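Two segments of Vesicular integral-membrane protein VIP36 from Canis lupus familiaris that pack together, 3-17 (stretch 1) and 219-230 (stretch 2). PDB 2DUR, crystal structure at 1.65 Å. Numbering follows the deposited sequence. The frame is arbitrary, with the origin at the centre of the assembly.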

# COMPACT_ATOMS: atom_id res chain seq x y z
N SER A 3 -12.77 -16.62 -4.04
CA SER A 3 -11.83 -16.63 -5.20
C SER A 3 -12.56 -16.47 -6.55
O SER A 3 -11.92 -16.27 -7.58
N GLU A 4 -13.89 -16.55 -6.51
CA GLU A 4 -14.73 -16.30 -7.70
C GLU A 4 -14.49 -14.91 -8.31
O GLU A 4 -14.60 -14.73 -9.54
N HIS A 5 -14.17 -13.94 -7.46
CA HIS A 5 -14.00 -12.56 -7.88
C HIS A 5 -12.54 -12.11 -7.80
O HIS A 5 -12.24 -10.93 -7.98
N LEU A 6 -11.64 -13.07 -7.54
CA LEU A 6 -10.19 -12.81 -7.66
C LEU A 6 -9.83 -12.32 -9.05
O LEU A 6 -10.20 -12.93 -10.06
N LYS A 7 -9.08 -11.22 -9.12
CA LYS A 7 -8.62 -10.73 -10.41
C LYS A 7 -7.14 -11.06 -10.54
O LYS A 7 -6.30 -10.37 -9.99
N ARG A 8 -6.83 -12.15 -11.23
CA ARG A 8 -5.45 -12.66 -11.18
C ARG A 8 -4.42 -11.69 -11.75
O ARG A 8 -3.27 -11.65 -11.29
N GLU A 9 -4.85 -10.89 -12.72
CA GLU A 9 -3.95 -9.98 -13.43
C GLU A 9 -3.51 -8.80 -12.55
O GLU A 9 -2.52 -8.13 -12.84
N HIS A 10 -4.26 -8.57 -11.48
CA HIS A 10 -3.94 -7.52 -10.50
C HIS A 10 -3.42 -8.09 -9.19
O HIS A 10 -3.35 -7.39 -8.15
N SER A 11 -3.03 -9.37 -9.22
CA SER A 11 -2.58 -10.04 -8.02
C SER A 11 -1.16 -10.54 -8.18
O SER A 11 -0.71 -10.78 -9.29
N LEU A 12 -0.49 -10.71 -7.05
CA LEU A 12 0.88 -11.22 -6.98
C LEU A 12 0.78 -12.46 -6.12
O LEU A 12 0.50 -12.39 -4.92
N ILE A 13 0.99 -13.63 -6.72
CA ILE A 13 0.79 -14.88 -5.98
C ILE A 13 1.93 -15.84 -6.33
O ILE A 13 2.26 -15.99 -7.51
N LYS A 14 2.53 -16.45 -5.30
CA LYS A 14 3.64 -17.39 -5.54
C LYS A 14 3.20 -18.51 -6.49
O LYS A 14 2.04 -18.96 -6.41
N PRO A 15 4.10 -18.94 -7.41
CA PRO A 15 5.54 -18.66 -7.44
C PRO A 15 5.91 -17.40 -8.23
O PRO A 15 7.08 -17.21 -8.63
N TYR A 16 4.92 -16.54 -8.45
CA TYR A 16 5.06 -15.27 -9.13
C TYR A 16 5.23 -15.52 -10.62
O TYR A 16 6.27 -15.99 -11.10
N GLN A 17 4.16 -15.22 -11.34
CA GLN A 17 4.08 -15.56 -12.75
C GLN A 17 5.24 -14.99 -13.56
O GLN A 17 5.55 -13.80 -13.47
N ASP A 219 8.87 -7.56 3.35
CA ASP A 219 8.47 -8.60 2.40
C ASP A 219 6.99 -8.51 2.01
O ASP A 219 6.15 -8.18 2.85
N ILE A 220 6.69 -8.82 0.76
CA ILE A 220 5.30 -9.01 0.28
C ILE A 220 5.19 -10.47 -0.13
O ILE A 220 5.87 -10.90 -1.05
N ILE A 221 4.33 -11.23 0.56
CA ILE A 221 4.13 -12.64 0.19
C ILE A 221 3.09 -12.75 -0.92
O ILE A 221 3.29 -13.46 -1.91
N SER A 222 1.98 -12.04 -0.77
CA SER A 222 0.97 -12.02 -1.81
C SER A 222 0.19 -10.72 -1.76
O SER A 222 0.13 -10.07 -0.71
N MET A 223 -0.38 -10.38 -2.91
CA MET A 223 -1.36 -9.31 -3.04
C MET A 223 -2.49 -9.91 -3.86
O MET A 223 -2.27 -10.40 -4.96
N LYS A 224 -3.70 -9.91 -3.30
CA LYS A 224 -4.82 -10.57 -3.96
C LYS A 224 -5.92 -9.54 -4.09
O LYS A 224 -6.39 -9.02 -3.07
N LEU A 225 -6.26 -9.23 -5.33
CA LEU A 225 -7.22 -8.17 -5.61
C LEU A 225 -8.54 -8.80 -5.99
O LEU A 225 -8.60 -9.59 -6.96
N PHE A 226 -9.60 -8.41 -5.28
CA PHE A 226 -10.95 -8.94 -5.54
C PHE A 226 -11.87 -7.86 -6.10
O PHE A 226 -11.86 -6.73 -5.61
N GLN A 227 -12.63 -8.21 -7.13
CA GLN A 227 -13.67 -7.34 -7.62
C GLN A 227 -14.88 -7.46 -6.70
O GLN A 227 -15.32 -8.56 -6.37
N LEU A 228 -15.38 -6.32 -6.24
CA LEU A 228 -16.64 -6.27 -5.51
C LEU A 228 -17.77 -6.05 -6.51
O LEU A 228 -17.68 -5.19 -7.39
N MET A 229 -18.83 -6.85 -6.38
CA MET A 229 -19.97 -6.73 -7.27
C MET A 229 -20.93 -5.72 -6.65
O MET A 229 -21.74 -6.03 -5.77
N VAL A 230 -20.78 -4.48 -7.11
CA VAL A 230 -21.53 -3.37 -6.56
C VAL A 230 -22.26 -2.67 -7.69
O VAL A 230 -21.68 -2.35 -8.74

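The polar contacts run along the edge of strand 219-227, which stretch 1 follows without forming a regular strand of its own. Two pairs of backbone hydrogen bonds anchor it. At one end Lys 7 N donates to Leu 225 O (2.7 Å) and Gln 227 N to His 5 O (2.9 Å); at the other, Leu 12 N donates to Met 223 O (2.8 Å) and Met 223 N to Leu 12 O (3.0 Å), an antiparallel pair. Between them stretch 1 bulges away, and Ser 11 bridges the gap with its side chain. In the m rotamer its hydroxyl accepts from Leu 225 N (Ser 11 OG to Leu 225 N, 3.1 Å) and donates to Lys 7 O (Ser 11 OG to Lys 7 O, 2.9 Å). A short hydroxyl suits this place because it can do both at once, satisfying a strand amide while tying down the bulge.

Tyr 16, also m, reaches farther: its long side chain lets OH donate to Ile 221 O at 2.7 Å, at the ring edge, near its plane. The same carbonyl also accepts a hydrogen bond from a water, which in turn accepts from Lys 14 N, with water distances of 2.8 Å to Ile 221 O and 2.7 Å to Lys 14 N.

Gln 227 points toward stretch 1 with chi1 and chi2 both t, an extended chain that carries its amide to two waters. Both waters donate to Gln 227 OE1, at 2.7 and 3.1 Å; the first also lies 3.2 Å from His 5 ND1, and the second accepts from Lys 7 NZ at 2.6 Å. Lys 7 (m, m, t, t) points toward stretch 2 and brings CE to 3.2 Å from Gln 227 OE1, while its ammonium group binds the second water.

His 5 (chi1 m) also points toward stretch 2, and its flat ring offers one face to Met 229, whose CG sits 3.5 Å from His 5 CE1 and 3.9 Å from the ring centroid. Met 229, m at all three chi angles, also brings SD to 4.3 Å from the centroid of the His 5 ring, obliquely.

Apolar packing fills the remainder. The CA-to-CB bond of Leu 6 points away overall, but its t, p rotamer brings CD1 back to 3.7 Å from CE2 of Phe 226 (chi1 m), in an off-centre CH-pi contact, and to 3.8 Å from Lys 224 CB. Leu 225 (t, m) and His 10 (chi1 m) point toward each other's stretches, with Leu 225 CB 3.9 Å from His 10 CB. Leu 12 (t, p) is buried, with CD2 3.7 Å from Ile 220 CG2 and CB 4.1 Å from Met 223 CB; its branched end suits these apolar neighbours.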

# COMPACT_ATOMS: atom_id res chain seq x y z
CB SER A 3 -10.98 -17.90 -5.19
OG SER A 3 -9.93 -17.83 -6.15
CB GLU A 4 -16.22 -16.47 -7.36
CG GLU A 4 -17.11 -16.53 -8.61
CD GLU A 4 -18.60 -16.39 -8.32
OE1 GLU A 4 -19.02 -16.48 -7.14
OE2 GLU A 4 -19.36 -16.20 -9.31
CB HIS A 5 -14.91 -11.62 -7.08
CG HIS A 5 -16.36 -12.00 -7.13
ND1 HIS A 5 -17.07 -12.07 -8.31
CD2 HIS A 5 -17.23 -12.34 -6.15
CE1 HIS A 5 -18.31 -12.43 -8.05
NE2 HIS A 5 -18.44 -12.59 -6.75
CB LEU A 6 -9.37 -14.06 -7.34
CG LEU A 6 -7.84 -13.89 -7.31
CD1 LEU A 6 -7.40 -13.12 -6.06
CD2 LEU A 6 -7.12 -15.24 -7.38
CB LYS A 7 -8.90 -9.23 -10.57
CG LYS A 7 -10.39 -8.92 -10.76
CD LYS A 7 -10.81 -9.35 -12.18
CE LYS A 7 -12.30 -9.60 -12.27
NZ LYS A 7 -12.66 -10.06 -13.65
CB ARG A 8 -5.36 -14.04 -11.84
CG ARG A 8 -3.96 -14.71 -11.78
CD ARG A 8 -3.53 -15.03 -10.38
NE ARG A 8 -2.16 -15.54 -10.34
CZ ARG A 8 -1.07 -14.78 -10.27
NH1 ARG A 8 -1.17 -13.45 -10.23
NH2 ARG A 8 0.14 -15.35 -10.24
CB GLU A 9 -4.58 -9.48 -14.74
CG GLU A 9 -5.77 -8.54 -14.58
CD GLU A 9 -7.12 -9.24 -14.43
OE1 GLU A 9 -7.22 -10.34 -13.83
OE2 GLU A 9 -8.11 -8.64 -14.90
CB HIS A 10 -5.16 -6.61 -10.26
CG HIS A 10 -5.64 -5.89 -11.49
ND1 HIS A 10 -4.79 -5.17 -12.31
CD2 HIS A 10 -6.88 -5.77 -12.03
CE1 HIS A 10 -5.48 -4.64 -13.30
NE2 HIS A 10 -6.75 -4.98 -13.15
CB SER A 11 -3.49 -11.24 -7.69
OG SER A 11 -4.85 -10.83 -7.52
CB LEU A 12 1.79 -10.18 -6.32
CG LEU A 12 3.23 -10.64 -6.00
CD1 LEU A 12 4.14 -10.43 -7.22
CD2 LEU A 12 3.78 -9.97 -4.73
CB ILE A 13 -0.58 -15.54 -6.36
CG1 ILE A 13 -1.74 -14.59 -6.04
CG2 ILE A 13 -0.77 -16.83 -5.61
CD1 ILE A 13 -3.11 -15.05 -6.55
CB LYS A 14 4.37 -17.88 -4.27
CG LYS A 14 3.57 -18.43 -3.10
CD LYS A 14 4.55 -18.68 -1.93
CE LYS A 14 4.02 -18.22 -0.56
NZ LYS A 14 5.06 -18.09 0.55
CB PRO A 15 6.10 -19.91 -8.13
CG PRO A 15 5.00 -20.31 -9.11
CD PRO A 15 3.68 -19.76 -8.57
CB TYR A 16 6.17 -14.41 -8.50
CG TYR A 16 6.03 -14.38 -7.00
CD1 TYR A 16 7.04 -14.87 -6.17
CD2 TYR A 16 4.86 -13.91 -6.39
CE1 TYR A 16 6.92 -14.88 -4.80
CE2 TYR A 16 4.72 -13.90 -5.00
CZ TYR A 16 5.75 -14.39 -4.21
OH TYR A 16 5.67 -14.40 -2.85
CB GLN A 17 2.75 -15.08 -13.33
CG GLN A 17 2.51 -15.59 -14.74
CD GLN A 17 1.15 -15.20 -15.26
OE1 GLN A 17 0.13 -15.53 -14.66
NE2 GLN A 17 1.13 -14.47 -16.37
CB ASP A 219 8.68 -10.01 2.98
CG ASP A 219 10.13 -10.29 3.34
OD1 ASP A 219 11.02 -9.60 2.81
OD2 ASP A 219 10.36 -11.23 4.14
CB ILE A 220 4.97 -8.12 -0.94
CG1 ILE A 220 5.20 -6.63 -0.61
CG2 ILE A 220 3.51 -8.34 -1.42
CD1 ILE A 220 4.30 -6.05 0.49
CB ILE A 221 3.73 -13.51 1.39
CG1 ILE A 221 4.88 -13.63 2.40
CG2 ILE A 221 3.31 -14.94 0.91
CD1 ILE A 221 5.07 -12.44 3.35
CB SER A 222 -0.01 -13.21 -1.66
OG SER A 222 -0.72 -13.10 -0.45
CB MET A 223 -0.73 -8.14 -3.78
CG MET A 223 0.39 -7.52 -2.93
SD MET A 223 1.14 -6.08 -3.70
CE MET A 223 -0.19 -4.88 -3.65
CB LYS A 224 -5.29 -11.78 -3.14
CG LYS A 224 -4.27 -12.91 -3.14
CD LYS A 224 -4.69 -14.02 -2.17
CE LYS A 224 -3.65 -15.13 -2.10
NZ LYS A 224 -4.19 -16.29 -1.31
CB LEU A 225 -6.70 -7.27 -6.72
CG LEU A 225 -7.43 -5.95 -7.01
CD1 LEU A 225 -8.74 -6.18 -7.72
CD2 LEU A 225 -7.63 -5.13 -5.75
CB PHE A 226 -11.54 -9.49 -4.25
CG PHE A 226 -10.74 -10.62 -3.68
CD1 PHE A 226 -9.80 -10.40 -2.68
CD2 PHE A 226 -10.93 -11.92 -4.15
CE1 PHE A 226 -9.05 -11.45 -2.16
CE2 PHE A 226 -10.18 -12.97 -3.64
CZ PHE A 226 -9.25 -12.74 -2.64
CB GLN A 227 -14.06 -7.72 -9.05
CG GLN A 227 -15.14 -6.84 -9.63
CD GLN A 227 -15.53 -7.25 -11.04
OE1 GLN A 227 -15.11 -8.29 -11.55
NE2 GLN A 227 -16.33 -6.41 -11.68
CB LEU A 228 -16.60 -5.15 -4.46
CG LEU A 228 -15.42 -5.16 -3.48
CD1 LEU A 228 -15.49 -3.98 -2.51
CD2 LEU A 228 -15.39 -6.47 -2.71
CB MET A 229 -20.64 -8.09 -7.51
CG MET A 229 -19.70 -9.19 -8.06
SD MET A 229 -18.58 -8.68 -9.39
CE MET A 229 -19.73 -8.29 -10.71
CB VAL A 230 -20.59 -2.38 -5.82
CG1 VAL A 230 -21.34 -1.11 -5.41
CG2 VAL A 230 -19.96 -3.04 -4.60
O HOH W 1 -15.44 -10.93 -10.86
O HOH W 2 -14.19 -8.11 -14.52
O HOH W 3 1.92 -15.75 -2.77